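Long-range contact in uncharacterized protein (Aeromonas hydrophila J-1, PDB 6R1J), which serves as one component of a tripartite alpha-pore-forming toxin, here in a soluble form with a triply substituted head: residues A[226-231]-A[252-257]. The protein carries 3 engineered substitutions. Numbering follows the deposited sequence.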
loop_
_atom_site.group_PDB
_atom_site.type_symbol
_atom_site.label_atom_id
_atom_site.label_comp_id
_atom_site.label_asym_id
_atom_site.label_seq_id
_atom_site.Cartn_x
_atom_site.Cartn_y
_atom_site.Cartn_z
ATOM N N SER A 226 8.356 -15.955 -34.947
ATOM C CA SER A 226 8.356 -17.436 -35.034
ATOM C C SER A 226 7.151 -17.915 -35.863
ATOM O O SER A 226 7.269 -18.860 -36.665
ATOM C CB SER A 226 8.413 -18.088 -33.647
ATOM O OG SER A 226 8.421 -19.485 -33.813
ATOM N N LEU A 227 5.977 -17.355 -35.665
ATOM C CA LEU A 227 4.799 -17.744 -36.475
ATOM C C LEU A 227 5.075 -17.390 -37.952
ATOM O O LEU A 227 4.760 -18.207 -38.831
ATOM C CB LEU A 227 3.560 -17.021 -35.944
ATOM C CG LEU A 227 3.094 -17.349 -34.526
ATOM C CD1 LEU A 227 1.928 -16.432 -34.138
ATOM C CD2 LEU A 227 2.696 -18.810 -34.412
ATOM N N LEU A 228 5.715 -16.243 -38.209
ATOM C CA LEU A 228 6.070 -15.786 -39.580
ATOM C C LEU A 228 6.986 -16.829 -40.228
ATOM O O LEU A 228 6.697 -17.239 -41.375
ATOM C CB LEU A 228 6.752 -14.426 -39.499
ATOM C CG LEU A 228 7.367 -13.904 -40.800
ATOM C CD1 LEU A 228 6.303 -13.735 -41.878
ATOM C CD2 LEU A 228 8.051 -12.586 -40.556
ATOM N N GLY A 229 8.019 -17.282 -39.496
ATOM C CA GLY A 229 8.942 -18.345 -39.912
ATOM C C GLY A 229 8.218 -19.603 -40.338
ATOM O O GLY A 229 8.608 -20.204 -41.364
ATOM N N GLY A 230 7.197 -20.001 -39.588
ATOM C CA GLY A 230 6.421 -21.226 -39.835
ATOM C C GLY A 230 5.602 -21.111 -41.114
ATOM O O GLY A 230 5.521 -22.083 -41.904
ATOM N N ASP A 231 4.971 -19.954 -41.331
ATOM C CA ASP A 231 4.235 -19.692 -42.592
ATOM C C ASP A 231 5.213 -19.809 -43.769
ATOM O O ASP A 231 4.908 -20.539 -44.717
ATOM C CB ASP A 231 3.547 -18.326 -42.520
ATOM C CG ASP A 231 2.345 -18.319 -41.597
ATOM O OD1 ASP A 231 1.715 -19.380 -41.480
ATOM O OD2 ASP A 231 1.995 -17.229 -41.074
ATOM N N THR A 252 -0.186 -15.247 -47.672
ATOM C CA THR A 252 -1.263 -14.420 -47.085
ATOM C C THR A 252 -1.139 -14.488 -45.545
ATOM O O THR A 252 -1.207 -13.412 -44.889
ATOM C CB THR A 252 -2.626 -14.837 -47.634
ATOM O OG1 THR A 252 -2.593 -14.685 -49.061
ATOM C CG2 THR A 252 -3.750 -14.016 -47.044
ATOM N N ALA A 253 -0.937 -15.697 -44.980
ATOM C CA ALA A 253 -0.730 -15.908 -43.530
ATOM C C ALA A 253 0.517 -15.153 -43.105
ATOM O O ALA A 253 0.436 -14.409 -42.082
ATOM C CB ALA A 253 -0.644 -17.399 -43.191
ATOM N N ALA A 254 1.637 -15.293 -43.829
ATOM C CA ALA A 254 2.892 -14.587 -43.492
ATOM C C ALA A 254 2.645 -13.069 -43.473
ATOM O O ALA A 254 3.210 -12.340 -42.609
ATOM C CB ALA A 254 3.954 -14.887 -44.470
ATOM N N LEU A 255 1.852 -12.560 -44.423
ATOM C CA LEU A 255 1.655 -11.095 -44.503
ATOM C C LEU A 255 0.893 -10.624 -43.250
ATOM O O LEU A 255 1.229 -9.542 -42.763
ATOM C CB LEU A 255 0.955 -10.736 -45.822
ATOM C CG LEU A 255 0.684 -9.242 -46.030
ATOM C CD1 LEU A 255 1.984 -8.443 -46.040
ATOM C CD2 LEU A 255 -0.103 -9.040 -47.328
ATOM N N THR A 256 -0.069 -11.375 -42.727
ATOM C CA THR A 256 -0.762 -11.014 -41.456
ATOM C C THR A 256 0.267 -10.897 -40.324
ATOM O O THR A 256 0.137 -9.965 -39.484
ATOM C CB THR A 256 -1.905 -11.960 -41.046
ATOM O OG1 THR A 256 -1.410 -13.223 -40.589
ATOM C CG2 THR A 256 -2.931 -12.167 -42.143
ATOM N N GLU A 257 1.284 -11.762 -40.296
ATOM C CA GLU A 257 2.275 -11.770 -39.181
ATOM C C GLU A 257 3.171 -10.555 -39.359
ATOM O O GLU A 257 3.459 -9.880 -38.353
ATOM C CB GLU A 257 3.049 -13.101 -39.115
ATOM C CG GLU A 257 2.147 -14.321 -38.931
ATOM C CD GLU A 257 1.362 -14.365 -37.624
ATOM O OE1 GLU A 257 1.613 -13.528 -36.750
ATOM O OE2 GLU A 257 0.462 -15.202 -37.496
#
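D231 OD2 rests 3.6 Å from the methylene CG of E257 across an antiparallel helix pair in the elongated helical bundle of this toxin component, joining helix 163-236 to the C-terminal helix 244-264. The axes of the two segments pass 8.6 Å apart, with 165° between their N-to-C directions, and L228 and A254 approach to 5.2 Å between CA atoms. The CA-CB bond of L228 runs alongside the partner helix, but its torsions (chi1 171°) bring the end nearer, putting CD1 3.7 Å from A254 CB. F58 and L62 of helix 28-70 pack on L228, and L66 on A254, so a third helix covers this face. On the acidic side, E257 bends at chi2 (-64°), laying its carboxylate against L227, with CD 3.8 Å from L227 CB. The A253 methyl lies over the flat face of the D231 carboxylate, with CB 3.5 Å from CG. Like charges come close, D231 OD2 to E257 OE2 being 4.4 Å. K152 of a second subunit makes salt bridges to both oxygens, which probably offsets their repulsion and ties this pair into the assembly. The A254 N-H is turned away from D231 OD2, so their 3.4 Å N-to-OD2 separation is not a hydrogen bond.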